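Local atomic coordinates of 5-carboxymethyl-2-hydroxymuconate semialdehyde dehydrogenase (Thermus thermophilus, PDB entry 2D4E), a protein that probably catalyses the NAD-dependent oxidation of 5-carboxymethyl-2-hydroxymuconate semialdehyde to the corresponding carboxylic acid, as a member of the aldehyde dehydrogenase family. Residues 89-94 with 215-220; 133-138 with 484-489; 153-158 with 501-506; 158-163 with 490-495; 242-247 with 265-270. All coordinates share one frame; numbering follows the deposited sequence.

How the contacts relate
Contacts 1, 2, 4 and 5 form a cluster of touching sites in the body of the subunit. Contact 1 meets contact 2 through a salt bridge, K89 NZ to E137 OE1 at 3.2 Å. Contact 2 meets contact 4, which shares helix 488-495, through a probable hydrogen bond of 2.6 Å between E486 OE2 and Y495 OH, and contact 5 where R484 packs on R267. Contacts 4 and 5 join where F494 O and R267 NH1 are 3.0 Å apart. Contact 3 shares T158 with contact 4 and carries the same strand outward, its centre about 42 Å from that of the chain. Bound NAD lies about 4 Å from the L247 side chain of contact 5.

Contact 1. Residues 89-94 with 215-220; sequences KRYLLR and ADLPPG
The Y91 ring is sandwiched: L217 CD2 sits over one face, 4.1 Å from the ring centroid, while R90 NH2 hangs 3.3 Å above the opposite face, toward the rim. A215 O lies at the ring edge, 3.7 Å from Y91 CE2. At the far end P218 CD approaches Y91 OH tip to tip at 3.8 Å. With CG anti to its carbonyl carbon (chi1 -82°), Y91 projects from helix 85-101 into the bend that ends helix 203-214. That end is a Schellman motif, D216 having positive phi as the first residue to leave the helix, and the chain then runs toward strand 222-224. Water 1 bridges the two sides, accepting from R90 NH1 at 2.9 Å and donating to A215 O at 2.7 Å; it lies in the R90 guanidinium plane, and R90 NH2 also pairs with E87. Farther along the helix, the aliphatic part of R94 lays CG against A215 CB at 3.8 Å, and its NH1 turns to E97.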
# COMPACT_ATOMS: atom_id res chain seq x y z
N LYS C 89 23.01 3.63 2.42
CA LYS C 89 22.38 4.84 2.92
C LYS C 89 23.48 5.79 3.40
O LYS C 89 23.43 7.00 3.15
CB LYS C 89 21.44 4.52 4.08
CG LYS C 89 20.89 5.74 4.81
CD LYS C 89 20.01 5.33 5.99
CE LYS C 89 19.39 6.56 6.64
NZ LYS C 89 18.37 6.22 7.67
N ARG C 90 24.48 5.24 4.08
CA ARG C 90 25.59 6.05 4.58
C ARG C 90 26.31 6.73 3.43
O ARG C 90 26.64 7.91 3.50
CB ARG C 90 26.58 5.19 5.38
CG ARG C 90 27.70 6.01 6.03
CD ARG C 90 28.77 5.10 6.63
NE ARG C 90 29.47 4.32 5.62
CZ ARG C 90 30.28 4.83 4.70
NH1 ARG C 90 30.50 6.14 4.65
NH2 ARG C 90 30.89 4.03 3.83
N TYR C 91 26.56 5.98 2.36
CA TYR C 91 27.22 6.54 1.19
C TYR C 91 26.42 7.67 0.55
O TYR C 91 26.98 8.72 0.26
CB TYR C 91 27.47 5.46 0.14
CG TYR C 91 28.68 4.60 0.38
CD1 TYR C 91 28.56 3.24 0.59
CD2 TYR C 91 29.96 5.15 0.33
CE1 TYR C 91 29.67 2.43 0.74
CE2 TYR C 91 31.10 4.35 0.48
CZ TYR C 91 30.94 2.99 0.68
OH TYR C 91 32.04 2.17 0.82
N LEU C 92 25.12 7.47 0.33
CA LEU C 92 24.30 8.52 -0.28
C LEU C 92 24.34 9.79 0.56
O LEU C 92 24.45 10.89 0.03
CB LEU C 92 22.85 8.06 -0.46
CG LEU C 92 22.55 6.89 -1.40
CD1 LEU C 92 21.07 6.89 -1.73
CD2 LEU C 92 23.34 7.02 -2.68
N LEU C 93 24.26 9.63 1.88
CA LEU C 93 24.31 10.78 2.78
C LEU C 93 25.67 11.48 2.71
O LEU C 93 25.77 12.70 2.87
CB LEU C 93 24.01 10.35 4.21
CG LEU C 93 22.57 9.91 4.46
CD1 LEU C 93 22.41 9.48 5.91
CD2 LEU C 93 21.62 11.05 4.12
N ARG C 94 26.72 10.70 2.48
CA ARG C 94 28.07 11.25 2.38
C ARG C 94 28.19 12.04 1.08
O ARG C 94 28.79 13.12 1.04
CB ARG C 94 29.10 10.12 2.39
CG ARG C 94 30.55 10.57 2.25
CD ARG C 94 30.93 11.60 3.30
NE ARG C 94 32.35 11.92 3.23
CZ ARG C 94 32.90 13.04 3.70
NH1 ARG C 94 32.14 13.97 4.28
NH2 ARG C 94 34.21 13.24 3.58
N ALA C 215 33.76 10.42 -1.77
CA ALA C 215 32.85 9.76 -0.85
C ALA C 215 33.32 8.32 -0.67
O ALA C 215 32.78 7.58 0.15
CB ALA C 215 31.42 9.78 -1.40
N ASP C 216 34.32 7.95 -1.46
CA ASP C 216 34.93 6.62 -1.42
C ASP C 216 34.03 5.45 -1.83
O ASP C 216 34.10 4.37 -1.25
CB ASP C 216 35.53 6.37 -0.03
CG ASP C 216 36.39 5.11 0.03
OD1 ASP C 216 37.16 4.86 -0.93
OD2 ASP C 216 36.30 4.37 1.03
N LEU C 217 33.19 5.66 -2.85
CA LEU C 217 32.34 4.58 -3.32
C LEU C 217 33.27 3.47 -3.82
O LEU C 217 34.36 3.75 -4.31
CB LEU C 217 31.46 5.03 -4.50
CG LEU C 217 30.14 5.76 -4.29
CD1 LEU C 217 29.48 5.96 -5.66
CD2 LEU C 217 29.21 4.95 -3.38
N PRO C 218 32.86 2.20 -3.68
CA PRO C 218 33.73 1.13 -4.15
C PRO C 218 34.00 1.27 -5.65
O PRO C 218 33.16 1.79 -6.39
CB PRO C 218 32.94 -0.13 -3.81
CG PRO C 218 32.24 0.27 -2.56
CD PRO C 218 31.74 1.65 -2.89
N PRO C 219 35.17 0.81 -6.12
CA PRO C 219 35.54 0.90 -7.53
C PRO C 219 34.54 0.17 -8.41
O PRO C 219 34.14 -0.95 -8.11
CB PRO C 219 36.91 0.21 -7.58
CG PRO C 219 37.43 0.35 -6.18
CD PRO C 219 36.20 0.10 -5.34
N GLY C 220 34.14 0.80 -9.51
CA GLY C 220 33.20 0.18 -10.42
C GLY C 220 31.74 0.48 -10.16
O GLY C 220 30.91 0.33 -11.06
O HOH W 1 32.59 7.01 2.80

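Contact 2. Residues 133-138 with 484-489; sequences AFYAEY and RREGGT
Three aromatic side chains, two from helix 118-136 and Y138 just after that range, converge on the backbone of G487 and G488, each turned differently. Y138 offers a face: G488 CA lies over it, 4.0 Å from the ring centroid and 29° off the normal, with T489 CG2 at the ring edge, 3.9 Å from CE2. F134, its CG anti to the backbone N, offers an edge, and G488 N lies there, near the ring plane, 3.6 Å from CE2. Y135 comes in with its tip, OH accepting a weak bond from G487 N (3.0 Å, N-H...O 122°). The same hydroxyl donates to water 2 at 2.5 Å, which in turn donates to E486 OE1, while E486 OE2 is engaged by R182 and Y495. The rings also brace one another: F134 CD2 stands over the centre of Y135, and Y138 CE1 over the rim of F134. An alanine in place of Y138 would remove the ring that G488 CA rests on and would probably leave the F134 face less well packed. This segment leads into helix 488-495 of the aldehyde dehydrogenase fold, with the E486 side chain about 8 Å from bound NAD.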
# COMPACT_ATOMS: atom_id res chain seq x y z
N ALA C 133 19.99 12.77 -0.46
CA ALA C 133 19.49 12.72 0.91
C ALA C 133 18.12 12.05 0.93
O ALA C 133 17.79 11.31 1.87
CB ALA C 133 19.40 14.13 1.49
N PHE C 134 17.34 12.32 -0.11
CA PHE C 134 15.99 11.78 -0.24
C PHE C 134 16.00 10.26 -0.42
O PHE C 134 15.42 9.53 0.39
CB PHE C 134 15.30 12.43 -1.44
CG PHE C 134 13.92 11.91 -1.71
CD1 PHE C 134 12.88 12.14 -0.81
CD2 PHE C 134 13.65 11.19 -2.87
CE1 PHE C 134 11.59 11.67 -1.07
CE2 PHE C 134 12.36 10.72 -3.14
CZ PHE C 134 11.33 10.96 -2.23
N TYR C 135 16.65 9.77 -1.47
CA TYR C 135 16.68 8.34 -1.72
C TYR C 135 17.47 7.54 -0.69
O TYR C 135 17.32 6.33 -0.59
CB TYR C 135 17.19 8.06 -3.13
CG TYR C 135 16.13 8.33 -4.17
CD1 TYR C 135 16.18 9.47 -4.98
CD2 TYR C 135 15.05 7.46 -4.33
CE1 TYR C 135 15.19 9.73 -5.92
CE2 TYR C 135 14.05 7.71 -5.26
CZ TYR C 135 14.12 8.84 -6.06
OH TYR C 135 13.15 9.07 -7.01
N ALA C 136 18.32 8.23 0.07
CA ALA C 136 19.10 7.56 1.10
C ALA C 136 18.14 6.88 2.07
O ALA C 136 18.43 5.81 2.61
CB ALA C 136 19.98 8.57 1.84
N GLU C 137 16.98 7.50 2.27
CA GLU C 137 15.97 6.97 3.19
C GLU C 137 15.10 5.85 2.62
O GLU C 137 14.31 5.25 3.35
CB GLU C 137 15.06 8.11 3.68
CG GLU C 137 15.78 9.24 4.41
CD GLU C 137 16.58 8.78 5.63
OE1 GLU C 137 16.05 7.97 6.42
OE2 GLU C 137 17.74 9.24 5.80
N TYR C 138 15.23 5.57 1.32
CA TYR C 138 14.45 4.49 0.70
C TYR C 138 15.27 3.20 0.55
O TYR C 138 14.71 2.12 0.34
CB TYR C 138 13.91 4.92 -0.67
CG TYR C 138 12.78 5.92 -0.61
CD1 TYR C 138 13.02 7.25 -0.29
CD2 TYR C 138 11.46 5.52 -0.84
CE1 TYR C 138 11.97 8.17 -0.19
CE2 TYR C 138 10.41 6.42 -0.74
CZ TYR C 138 10.67 7.75 -0.41
OH TYR C 138 9.63 8.65 -0.31
N ARG C 484 7.02 5.14 -17.68
CA ARG C 484 7.58 4.81 -16.38
C ARG C 484 7.55 6.05 -15.50
O ARG C 484 7.25 7.15 -15.97
CB ARG C 484 9.03 4.34 -16.52
CG ARG C 484 9.24 3.16 -17.44
CD ARG C 484 9.14 1.87 -16.69
NE ARG C 484 9.54 0.72 -17.50
CZ ARG C 484 9.55 -0.53 -17.05
NH1 ARG C 484 9.20 -0.77 -15.79
NH2 ARG C 484 9.90 -1.52 -17.85
N ARG C 485 7.87 5.87 -14.23
CA ARG C 485 7.87 6.98 -13.30
C ARG C 485 9.08 6.97 -12.38
O ARG C 485 9.67 5.92 -12.12
CB ARG C 485 6.60 6.95 -12.46
CG ARG C 485 5.31 7.16 -13.25
CD ARG C 485 5.07 8.63 -13.58
NE ARG C 485 3.83 8.80 -14.33
CZ ARG C 485 3.71 8.64 -15.65
NH1 ARG C 485 4.77 8.32 -16.38
NH2 ARG C 485 2.53 8.79 -16.23
N GLU C 486 9.46 8.16 -11.92
CA GLU C 486 10.57 8.34 -10.99
C GLU C 486 9.91 8.96 -9.75
O GLU C 486 8.78 9.44 -9.82
CB GLU C 486 11.62 9.31 -11.54
CG GLU C 486 12.55 8.73 -12.60
CD GLU C 486 13.51 7.68 -12.05
OE1 GLU C 486 13.63 7.55 -10.82
OE2 GLU C 486 14.15 6.98 -12.86
N GLY C 487 10.62 8.94 -8.62
CA GLY C 487 10.07 9.52 -7.41
C GLY C 487 9.72 8.49 -6.34
O GLY C 487 8.82 7.67 -6.54
N GLY C 488 10.41 8.55 -5.20
CA GLY C 488 10.15 7.64 -4.11
C GLY C 488 9.98 6.17 -4.47
O GLY C 488 10.81 5.58 -5.16
N THR C 489 8.89 5.57 -4.00
CA THR C 489 8.61 4.17 -4.27
C THR C 489 8.30 3.87 -5.73
O THR C 489 8.46 2.73 -6.18
CB THR C 489 7.42 3.68 -3.41
OG1 THR C 489 6.26 4.47 -3.71
CG2 THR C 489 7.75 3.80 -1.94
O HOH W 2 14.11 9.81 -9.19

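Contact 3. Residues 153-158 with 501-506; sequences DWLYYT and IALPLR
This is an antiparallel two-stranded pairing in the arm that projects from the subunit, as in the oligomerisation domain of aldehyde dehydrogenases. Strands 154-158 and 501-504 run 4.8 Å apart at 166°. L155 with L503 and Y157 with I501 are the hydrogen-bonded pairs, with I501 N to Y157 O at 2.8 Å. L505 N continues the pairing to D153 O, beside a classic bulge in which D153 and W154 both face V150. Over the six-membered ring of W154 lies P504 CB, 3.8 Å from the centroid and 5° off the normal; A502 CB touches Y156 CD2 at 3.4 Å. Y157 takes the crowded first torsion (chi1 70°), folding its ring face over I501 CB, at 3.8 Å from the centroid. An alanine at Y157 would remove this ring and the hydroxyl bonded to H450 of the second subunit, and would probably loosen the packing at that interface. I501 and A502 also pair in parallel with a strand of that subunit, extending the sheet across the interface.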
# COMPACT_ATOMS: atom_id res chain seq x y z
N ASP C 153 -3.17 -23.22 3.96
CA ASP C 153 -2.48 -24.10 3.02
C ASP C 153 -1.23 -23.55 2.34
O ASP C 153 -0.27 -24.29 2.13
CB ASP C 153 -3.48 -24.55 1.96
CG ASP C 153 -4.75 -25.12 2.58
OD1 ASP C 153 -4.62 -25.98 3.48
OD2 ASP C 153 -5.86 -24.70 2.18
N TRP C 154 -1.25 -22.27 1.98
CA TRP C 154 -0.11 -21.67 1.30
C TRP C 154 0.29 -20.31 1.82
O TRP C 154 -0.53 -19.59 2.40
CB TRP C 154 -0.39 -21.49 -0.19
CG TRP C 154 -0.46 -22.73 -0.97
CD1 TRP C 154 -1.54 -23.56 -1.09
CD2 TRP C 154 0.59 -23.32 -1.73
NE1 TRP C 154 -1.21 -24.65 -1.87
CE2 TRP C 154 0.09 -24.53 -2.27
CE3 TRP C 154 1.92 -22.96 -1.99
CZ2 TRP C 154 0.87 -25.37 -3.07
CZ3 TRP C 154 2.69 -23.79 -2.78
CH2 TRP C 154 2.17 -24.99 -3.31
N LEU C 155 1.55 -19.98 1.59
CA LEU C 155 2.08 -18.67 1.93
C LEU C 155 2.81 -18.20 0.68
O LEU C 155 3.72 -18.86 0.19
CB LEU C 155 3.09 -18.71 3.08
CG LEU C 155 3.80 -17.34 3.19
CD1 LEU C 155 2.76 -16.25 3.50
CD2 LEU C 155 4.89 -17.36 4.25
N TYR C 156 2.36 -17.08 0.13
CA TYR C 156 3.03 -16.48 -1.02
C TYR C 156 3.47 -15.13 -0.48
O TYR C 156 2.71 -14.45 0.22
CB TYR C 156 2.07 -16.21 -2.19
CG TYR C 156 1.53 -17.43 -2.89
CD1 TYR C 156 0.47 -18.16 -2.34
CD2 TYR C 156 2.05 -17.84 -4.12
CE1 TYR C 156 -0.06 -19.27 -3.00
CE2 TYR C 156 1.53 -18.95 -4.78
CZ TYR C 156 0.47 -19.65 -4.22
OH TYR C 156 -0.05 -20.74 -4.88
N TYR C 157 4.71 -14.75 -0.77
CA TYR C 157 5.18 -13.46 -0.33
C TYR C 157 6.03 -12.91 -1.46
O TYR C 157 6.58 -13.67 -2.25
CB TYR C 157 5.94 -13.56 1.00
CG TYR C 157 7.29 -14.24 0.96
CD1 TYR C 157 8.45 -13.53 0.64
CD2 TYR C 157 7.42 -15.59 1.31
CE1 TYR C 157 9.70 -14.14 0.67
CE2 TYR C 157 8.68 -16.21 1.34
CZ TYR C 157 9.81 -15.47 1.02
OH TYR C 157 11.05 -16.07 1.06
N THR C 158 6.11 -11.59 -1.54
CA THR C 158 6.89 -10.97 -2.59
C THR C 158 7.97 -10.06 -2.03
O THR C 158 7.80 -9.44 -0.98
CB THR C 158 5.98 -10.13 -3.51
OG1 THR C 158 5.29 -9.16 -2.72
CG2 THR C 158 4.96 -11.02 -4.22
N ILE C 501 7.41 -15.60 -4.11
CA ILE C 501 7.90 -16.82 -3.51
C ILE C 501 6.74 -17.56 -2.86
O ILE C 501 5.96 -16.98 -2.10
CB ILE C 501 8.99 -16.52 -2.45
CG1 ILE C 501 10.18 -15.86 -3.14
CG2 ILE C 501 9.41 -17.81 -1.74
CD1 ILE C 501 11.19 -15.26 -2.20
N ALA C 502 6.62 -18.84 -3.18
CA ALA C 502 5.54 -19.67 -2.66
C ALA C 502 6.04 -20.91 -1.94
O ALA C 502 7.07 -21.50 -2.29
CB ALA C 502 4.62 -20.08 -3.81
N LEU C 503 5.30 -21.30 -0.91
CA LEU C 503 5.62 -22.50 -0.14
C LEU C 503 4.35 -23.00 0.52
O LEU C 503 3.57 -22.21 1.06
CB LEU C 503 6.66 -22.21 0.94
CG LEU C 503 6.30 -21.10 1.92
CD1 LEU C 503 7.13 -21.22 3.18
CD2 LEU C 503 6.52 -19.76 1.24
N PRO C 504 4.11 -24.31 0.47
CA PRO C 504 2.91 -24.89 1.09
C PRO C 504 3.16 -25.05 2.58
O PRO C 504 4.29 -25.31 3.00
CB PRO C 504 2.77 -26.23 0.38
CG PRO C 504 4.21 -26.63 0.16
CD PRO C 504 4.85 -25.33 -0.30
N LEU C 505 2.12 -24.90 3.39
CA LEU C 505 2.25 -25.05 4.83
C LEU C 505 2.05 -26.51 5.24
O LEU C 505 2.35 -26.90 6.37
CB LEU C 505 1.23 -24.15 5.55
CG LEU C 505 1.59 -22.66 5.66
CD1 LEU C 505 2.01 -22.13 4.31
CD2 LEU C 505 0.39 -21.88 6.18
N ARG C 506 1.57 -27.30 4.29
CA ARG C 506 1.33 -28.72 4.51
C ARG C 506 1.39 -29.40 3.13
O ARG C 506 1.23 -28.74 2.11
CB ARG C 506 -0.05 -28.93 5.15
CG ARG C 506 -1.21 -28.44 4.29
CD ARG C 506 -2.51 -28.28 5.09
NE ARG C 506 -2.45 -27.18 6.05
CZ ARG C 506 -2.02 -27.28 7.30
NH1 ARG C 506 -1.62 -28.45 7.79
NH2 ARG C 506 -1.99 -26.21 8.08
O HOH W 3 -0.50 -26.95 0.90

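Contact 4. Residues 158-163 with 490-495; sequences TVRVPA and YALDFY
Here the two-stranded arm joins the body of the aldehyde dehydrogenase fold: the base of strand 154-162 meets helix 488-495, whose chain then turns back as the partner strand 496-504. Strand and helix axes pass 8.9 Å apart at 63°. The R160 chain extends from CG to NE, lays CD against L492 CD1 at 4.1 Å, and turns its guanidinium so that L492 lies over one face. NH2 then donates to D493 OD1 (3.2 Å, 152°), forming a salt bridge. The two flat groups stand nearly perpendicular, 88° apart: the oxygen lies near the guanidinium plane, yet the donor comes from above the carboxylate plane, so the pair meets by a single N-H rather than as a fork. NH1 is held by T496 OG1 and by water 4, which lies in the guanidinium plane and donates to D493 O at 3.1 Å. With three partners over two nitrogens, the guanidinium should have little freedom to rotate. Where the strand ends, A163 N donates to Y495 O at 3.0 Å. This carbonyl, at the last helical residue, also accepts from N191 ND2, and A163 CB is pressed against the same oxygen at 3.3 Å.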
# COMPACT_ATOMS: atom_id res chain seq x y z
N THR C 158 6.11 -11.59 -1.54
CA THR C 158 6.89 -10.97 -2.59
C THR C 158 7.97 -10.06 -2.03
O THR C 158 7.80 -9.44 -0.98
CB THR C 158 5.98 -10.13 -3.51
OG1 THR C 158 5.29 -9.16 -2.72
CG2 THR C 158 4.96 -11.02 -4.22
N VAL C 159 9.08 -9.99 -2.76
CA VAL C 159 10.19 -9.13 -2.38
C VAL C 159 10.72 -8.51 -3.67
O VAL C 159 10.34 -8.92 -4.76
CB VAL C 159 11.33 -9.93 -1.69
CG1 VAL C 159 10.80 -10.60 -0.42
CG2 VAL C 159 11.89 -10.98 -2.65
N ARG C 160 11.58 -7.51 -3.53
CA ARG C 160 12.18 -6.85 -4.67
C ARG C 160 13.70 -6.98 -4.55
O ARG C 160 14.24 -6.93 -3.44
CB ARG C 160 11.81 -5.36 -4.70
CG ARG C 160 10.36 -5.06 -4.99
CD ARG C 160 10.09 -3.56 -4.80
NE ARG C 160 8.80 -3.16 -5.36
CZ ARG C 160 8.52 -3.13 -6.66
NH1 ARG C 160 9.44 -3.48 -7.56
NH2 ARG C 160 7.32 -2.76 -7.07
N VAL C 161 14.38 -7.13 -5.68
CA VAL C 161 15.83 -7.24 -5.71
C VAL C 161 16.40 -6.29 -6.76
O VAL C 161 15.74 -5.97 -7.75
CB VAL C 161 16.29 -8.70 -6.03
CG1 VAL C 161 15.75 -9.66 -4.96
CG2 VAL C 161 15.80 -9.12 -7.41
N PRO C 162 17.65 -5.82 -6.55
CA PRO C 162 18.30 -4.91 -7.50
C PRO C 162 18.22 -5.49 -8.92
O PRO C 162 18.54 -6.66 -9.13
CB PRO C 162 19.73 -4.85 -6.98
CG PRO C 162 19.56 -5.03 -5.49
CD PRO C 162 18.53 -6.13 -5.40
N ALA C 163 17.79 -4.68 -9.89
CA ALA C 163 17.65 -5.16 -11.26
C ALA C 163 18.94 -5.32 -12.06
O ALA C 163 19.03 -6.19 -12.93
CB ALA C 163 16.67 -4.27 -12.01
N TYR C 490 7.85 4.87 -6.48
CA TYR C 490 7.53 4.64 -7.89
C TYR C 490 8.77 4.29 -8.70
O TYR C 490 8.68 3.56 -9.69
CB TYR C 490 6.83 5.86 -8.49
CG TYR C 490 5.55 6.18 -7.77
CD1 TYR C 490 5.53 7.13 -6.74
CD2 TYR C 490 4.38 5.50 -8.06
CE1 TYR C 490 4.35 7.37 -6.01
CE2 TYR C 490 3.21 5.73 -7.35
CZ TYR C 490 3.20 6.66 -6.33
OH TYR C 490 2.03 6.89 -5.65
N ALA C 491 9.92 4.81 -8.28
CA ALA C 491 11.17 4.53 -8.96
C ALA C 491 11.53 3.05 -8.81
O ALA C 491 12.17 2.47 -9.68
CB ALA C 491 12.29 5.40 -8.37
N LEU C 492 11.09 2.44 -7.71
CA LEU C 492 11.38 1.03 -7.44
C LEU C 492 10.93 0.09 -8.55
O LEU C 492 11.59 -0.91 -8.82
CB LEU C 492 10.71 0.57 -6.15
CG LEU C 492 11.37 0.87 -4.81
CD1 LEU C 492 10.45 0.36 -3.70
CD2 LEU C 492 12.74 0.20 -4.72
N ASP C 493 9.81 0.40 -9.18
CA ASP C 493 9.28 -0.44 -10.24
C ASP C 493 10.22 -0.58 -11.42
O ASP C 493 10.12 -1.54 -12.18
CB ASP C 493 7.92 0.06 -10.69
CG ASP C 493 6.80 -0.47 -9.83
OD1 ASP C 493 6.52 -1.68 -9.93
OD2 ASP C 493 6.22 0.33 -9.05
N PHE C 494 11.13 0.37 -11.57
CA PHE C 494 12.08 0.31 -12.67
C PHE C 494 13.43 -0.24 -12.24
O PHE C 494 13.99 -1.11 -12.91
CB PHE C 494 12.27 1.69 -13.31
CG PHE C 494 13.40 1.73 -14.31
CD1 PHE C 494 14.65 2.24 -13.96
CD2 PHE C 494 13.22 1.24 -15.60
CE1 PHE C 494 15.70 2.27 -14.88
CE2 PHE C 494 14.27 1.26 -16.53
CZ PHE C 494 15.51 1.78 -16.17
N TYR C 495 13.95 0.25 -11.11
CA TYR C 495 15.26 -0.17 -10.63
C TYR C 495 15.35 -1.52 -9.94
O TYR C 495 16.46 -2.00 -9.69
CB TYR C 495 15.84 0.91 -9.70
CG TYR C 495 16.02 2.26 -10.37
CD1 TYR C 495 15.12 3.31 -10.14
CD2 TYR C 495 17.09 2.49 -11.25
CE1 TYR C 495 15.28 4.55 -10.77
CE2 TYR C 495 17.25 3.72 -11.88
CZ TYR C 495 16.35 4.74 -11.64
OH TYR C 495 16.51 5.95 -12.27
O HOH W 4 9.43 -4.12 -10.67

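Contact 5. Residues 242-247 with 265-270; sequences VPLLTL and LKRLSP
K266 stretches its chain across L245, CD 3.6 Å from L245 CD1, and runs on so that NZ reaches V242 O in a weak bond of 3.0 Å. Beyond it the strands pair in parallel, L244 beside R267 through L247 beside P270, within a beta-alpha-beta unit: helix 251-261 makes the crossover and ends in a Schellman motif at L265. The bonds alternate between strands, as in L245 N to R267 O (2.9 Å, nearly along the C=O axis) and S269 N to L245 O. L268 CD1 folds back onto L245 O at 3.2 Å, while L247 on that same face touches the bound NAD. On the face of L244 and T246, L244 CD1 lies 4.2 Å above the rim of the R267 guanidinium, whose NH2 pairs with D497 and NE with D483 of the second subunit. Buried K266 NZ also donates to V237 O and H239 O; three carbonyl oxygens, V242 O only weakly bonded, thus lie around it, which would probably favour the charged form.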
# COMPACT_ATOMS: atom_id res chain seq x y z
N VAL C 242 24.67 -3.90 -19.57
CA VAL C 242 23.90 -2.83 -18.94
C VAL C 242 22.43 -3.03 -19.30
O VAL C 242 21.90 -2.43 -20.24
CB VAL C 242 24.38 -1.44 -19.44
CG1 VAL C 242 23.62 -0.33 -18.71
CG2 VAL C 242 25.88 -1.31 -19.20
N PRO C 243 21.73 -3.89 -18.53
CA PRO C 243 20.32 -4.21 -18.74
C PRO C 243 19.31 -3.08 -18.58
O PRO C 243 18.25 -3.11 -19.20
CB PRO C 243 20.08 -5.35 -17.76
CG PRO C 243 20.98 -4.98 -16.61
CD PRO C 243 22.24 -4.53 -17.30
N LEU C 244 19.64 -2.08 -17.77
CA LEU C 244 18.74 -0.95 -17.55
C LEU C 244 19.27 0.36 -18.14
O LEU C 244 20.47 0.65 -18.09
CB LEU C 244 18.48 -0.76 -16.05
CG LEU C 244 17.34 -1.58 -15.42
CD1 LEU C 244 17.57 -3.09 -15.61
CD2 LEU C 244 17.26 -1.23 -13.94
N LEU C 245 18.36 1.15 -18.70
CA LEU C 245 18.72 2.42 -19.31
C LEU C 245 17.75 3.53 -18.96
O LEU C 245 16.55 3.36 -19.12
CB LEU C 245 18.74 2.29 -20.84
CG LEU C 245 19.70 1.35 -21.56
CD1 LEU C 245 19.31 1.30 -23.03
CD2 LEU C 245 21.14 1.83 -21.40
N THR C 246 18.26 4.65 -18.48
CA THR C 246 17.37 5.78 -18.21
C THR C 246 17.74 6.80 -19.29
O THR C 246 18.90 6.95 -19.64
CB THR C 246 17.61 6.43 -16.82
OG1 THR C 246 18.90 7.05 -16.79
CG2 THR C 246 17.51 5.40 -15.71
N LEU C 247 16.74 7.47 -19.83
CA LEU C 247 17.00 8.47 -20.84
C LEU C 247 16.18 9.71 -20.58
O LEU C 247 14.97 9.64 -20.36
CB LEU C 247 16.67 7.93 -22.24
CG LEU C 247 16.70 9.00 -23.35
CD1 LEU C 247 18.10 9.59 -23.48
CD2 LEU C 247 16.25 8.38 -24.66
N LEU C 265 16.76 -6.55 -25.23
CA LEU C 265 15.53 -6.39 -24.47
C LEU C 265 15.78 -5.60 -23.19
O LEU C 265 15.40 -6.02 -22.10
CB LEU C 265 14.94 -7.76 -24.13
CG LEU C 265 14.45 -8.57 -25.34
CD1 LEU C 265 14.15 -10.00 -24.92
CD2 LEU C 265 13.21 -7.90 -25.92
N LYS C 266 16.44 -4.46 -23.33
CA LYS C 266 16.74 -3.64 -22.17
C LYS C 266 15.51 -2.93 -21.62
O LYS C 266 14.58 -2.62 -22.36
CB LYS C 266 17.82 -2.60 -22.52
CG LYS C 266 19.14 -3.22 -22.91
CD LYS C 266 20.25 -2.20 -22.94
CE LYS C 266 21.60 -2.85 -23.17
NZ LYS C 266 22.68 -1.84 -23.05
N ARG C 267 15.51 -2.70 -20.31
CA ARG C 267 14.41 -2.00 -19.65
C ARG C 267 14.74 -0.51 -19.76
O ARG C 267 15.84 -0.08 -19.40
CB ARG C 267 14.33 -2.42 -18.19
CG ARG C 267 13.13 -1.88 -17.43
CD ARG C 267 13.13 -2.40 -15.99
NE ARG C 267 13.42 -3.83 -15.94
CZ ARG C 267 13.58 -4.53 -14.83
NH1 ARG C 267 13.48 -3.95 -13.64
NH2 ARG C 267 13.85 -5.83 -14.90
N LEU C 268 13.78 0.28 -20.24
CA LEU C 268 13.99 1.72 -20.42
C LEU C 268 13.03 2.58 -19.60
O LEU C 268 11.85 2.26 -19.45
CB LEU C 268 13.85 2.05 -21.92
CG LEU C 268 13.96 3.50 -22.42
CD1 LEU C 268 15.29 4.13 -22.01
CD2 LEU C 268 13.83 3.51 -23.94
N SER C 269 13.56 3.69 -19.07
CA SER C 269 12.79 4.64 -18.28
C SER C 269 13.00 6.02 -18.90
O SER C 269 13.78 6.83 -18.40
CB SER C 269 13.29 4.65 -16.83
OG SER C 269 12.59 5.62 -16.07
N PRO C 270 12.29 6.30 -20.01
CA PRO C 270 12.42 7.58 -20.70
C PRO C 270 11.57 8.76 -20.24
O PRO C 270 10.36 8.63 -20.04
CB PRO C 270 12.13 7.21 -22.14
CG PRO C 270 11.00 6.23 -21.98
CD PRO C 270 11.45 5.37 -20.79
O HOH W 5 16.63 -6.18 -18.84